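Local coordinates for protein Ta0487 (Thermoplasma acidophilum, PDB 3KBQ) that is of unknown function but belongs to the CinA family, this chain holding its probable molybdopterin-binding domain, at residues L65-G70 and K146-P151. Numbering follows the deposited sequence.
Sequences LVVSSG and KVIILP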
loop_
_atom_site.group_PDB
_atom_site.type_symbol
_atom_site.label_atom_id
_atom_site.label_comp_id
_atom_site.label_asym_id
_atom_site.label_seq_id
_atom_site.Cartn_x
_atom_site.Cartn_y
_atom_site.Cartn_z
ATOM N N LEU B 65 -7.702 -11.373 -8.700
ATOM C CA LEU B 65 -6.854 -10.715 -9.695
ATOM C C LEU B 65 -5.923 -9.791 -8.925
ATOM O O LEU B 65 -6.380 -8.991 -8.083
ATOM C CB LEU B 65 -7.678 -9.879 -10.670
ATOM C CG LEU B 65 -6.865 -8.892 -11.553
ATOM C CD1 LEU B 65 -5.921 -9.630 -12.499
ATOM C CD2 LEU B 65 -7.808 -8.044 -12.375
ATOM N N VAL B 66 -4.633 -9.918 -9.190
ATOM C CA VAL B 66 -3.607 -9.165 -8.475
ATOM C C VAL B 66 -2.765 -8.458 -9.514
ATOM O O VAL B 66 -2.283 -9.094 -10.481
ATOM C CB VAL B 66 -2.720 -10.134 -7.615
ATOM C CG1 VAL B 66 -1.551 -9.399 -6.962
ATOM C CG2 VAL B 66 -3.601 -10.797 -6.512
ATOM N N VAL B 67 -2.612 -7.131 -9.385
ATOM C CA VAL B 67 -1.754 -6.425 -10.354
ATOM C C VAL B 67 -0.639 -5.744 -9.603
ATOM O O VAL B 67 -0.925 -5.029 -8.616
ATOM C CB VAL B 67 -2.553 -5.333 -11.182
ATOM C CG1 VAL B 67 -1.634 -4.677 -12.240
ATOM C CG2 VAL B 67 -3.839 -5.924 -11.838
ATOM N N SER B 68 0.619 -6.000 -9.984
ATOM C CA SER B 68 1.780 -5.336 -9.350
ATOM C C SER B 68 2.475 -4.414 -10.355
ATOM O O SER B 68 2.420 -4.643 -11.575
ATOM C CB SER B 68 2.830 -6.316 -8.797
ATOM O OG SER B 68 3.486 -7.017 -9.858
ATOM N N SER B 69 3.100 -3.351 -9.867
ATOM C CA SER B 69 4.030 -2.638 -10.725
ATOM C C SER B 69 5.307 -2.321 -9.970
ATOM O O SER B 69 5.288 -2.121 -8.746
ATOM C CB SER B 69 3.432 -1.350 -11.279
ATOM O OG SER B 69 3.348 -0.391 -10.232
ATOM N N GLY B 70 6.407 -2.212 -10.717
ATOM C CA GLY B 70 7.669 -1.909 -10.110
ATOM C C GLY B 70 8.570 -3.130 -9.968
ATOM O O GLY B 70 8.098 -4.240 -9.836
ATOM N N LYS B 146 -5.524 -14.801 -11.297
ATOM C CA LYS B 146 -4.567 -14.232 -12.263
ATOM C C LYS B 146 -3.691 -13.154 -11.658
ATOM O O LYS B 146 -4.120 -12.426 -10.774
ATOM C CB LYS B 146 -5.325 -13.712 -13.464
ATOM C CG LYS B 146 -5.847 -14.885 -14.314
ATOM C CD LYS B 146 -5.844 -14.547 -15.830
ATOM C CE LYS B 146 -7.121 -13.780 -16.220
ATOM N NZ LYS B 146 -7.157 -13.526 -17.701
ATOM N N VAL B 147 -2.458 -13.060 -12.137
ATOM C CA VAL B 147 -1.495 -12.141 -11.565
ATOM C C VAL B 147 -0.846 -11.450 -12.759
ATOM O O VAL B 147 -0.364 -12.112 -13.683
ATOM C CB VAL B 147 -0.432 -12.844 -10.736
ATOM C CG1 VAL B 147 0.540 -11.818 -10.157
ATOM C CG2 VAL B 147 -1.055 -13.617 -9.562
ATOM N N ILE B 148 -0.915 -10.136 -12.781
ATOM C CA ILE B 148 -0.294 -9.324 -13.848
ATOM C C ILE B 148 0.862 -8.545 -13.211
ATOM O O ILE B 148 0.649 -7.777 -12.255
ATOM C CB ILE B 148 -1.309 -8.308 -14.421
ATOM C CG1 ILE B 148 -2.531 -9.025 -15.026
ATOM C CG2 ILE B 148 -0.663 -7.391 -15.456
ATOM C CD1 ILE B 148 -2.348 -9.331 -16.474
ATOM N N ILE B 149 2.072 -8.725 -13.729
ATOM C CA ILE B 149 3.270 -8.139 -13.108
ATOM C C ILE B 149 3.836 -7.160 -14.139
ATOM O O ILE B 149 4.165 -7.583 -15.266
ATOM C CB ILE B 149 4.269 -9.264 -12.717
ATOM C CG1 ILE B 149 3.647 -10.191 -11.661
ATOM C CG2 ILE B 149 5.653 -8.689 -12.209
ATOM C CD1 ILE B 149 4.515 -11.477 -11.422
ATOM N N LEU B 150 3.897 -5.872 -13.770
ATOM C CA LEU B 150 4.160 -4.774 -14.717
ATOM C C LEU B 150 5.398 -3.999 -14.302
ATOM O O LEU B 150 5.761 -4.038 -13.124
ATOM C CB LEU B 150 2.973 -3.824 -14.761
ATOM C CG LEU B 150 1.617 -4.439 -15.156
ATOM C CD1 LEU B 150 0.467 -3.425 -15.058
ATOM C CD2 LEU B 150 1.790 -4.980 -16.548
ATOM N N PRO B 151 6.066 -3.328 -15.264
ATOM C CA PRO B 151 7.181 -2.396 -14.957
ATOM C C PRO B 151 6.670 -1.225 -14.165
ATOM O O PRO B 151 5.463 -0.926 -14.184
ATOM C CB PRO B 151 7.610 -1.859 -16.322
ATOM C CG PRO B 151 7.128 -2.891 -17.333
ATOM C CD PRO B 151 5.873 -3.503 -16.710
HETATM O O HOH W 1 5.681 -5.422 -10.741
#
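Val66 and Ser68 each give their N-H to strand 146-150 and take one from it; Gly70 gives its N-H across. Val66 N bonds Lys146 O, and Val66 O receives Ile148 N at 2.9 Å, almost straight (169° at the hydrogen). Ser68 N then bonds Ile148 O, and Ser68 O receives Leu150 N from 37° above its carbonyl plane. Gly70 N ends the ladder on Leu150 O at 3.1 Å. Leu65, Val67 and Ser69 turn their backbone groups the other way, to strand 5-11. In the mixed sheet of the probable molybdopterin-binding domain, 65-69 lies between 5-11 and 145-150, all three parallel. Helix 49-62 packs on the Val66 and Val147 side, helix 154-163 on the Ser69 and Leu150 side.

Where they end, one water joins the two strand ends. It donates to Gly70 O and Leu150 O. With chi1 at 68°, between the backbone N and the carbonyl carbon, Ser68 OG lies against Ile149 (CG2 at 3.6 Å) and gives its proton to the water at 2.9 Å. Gly70 O has a second partner in Thr80. Pro151 O is buried without a polar partner; Ser69 CB lies 3.6 Å from it. On the Ser69 face, Val67 CG1 meets Leu150 CD1 at 3.7 Å. Lys146 NZ forms its salt bridge with Asp167, outside the two strands.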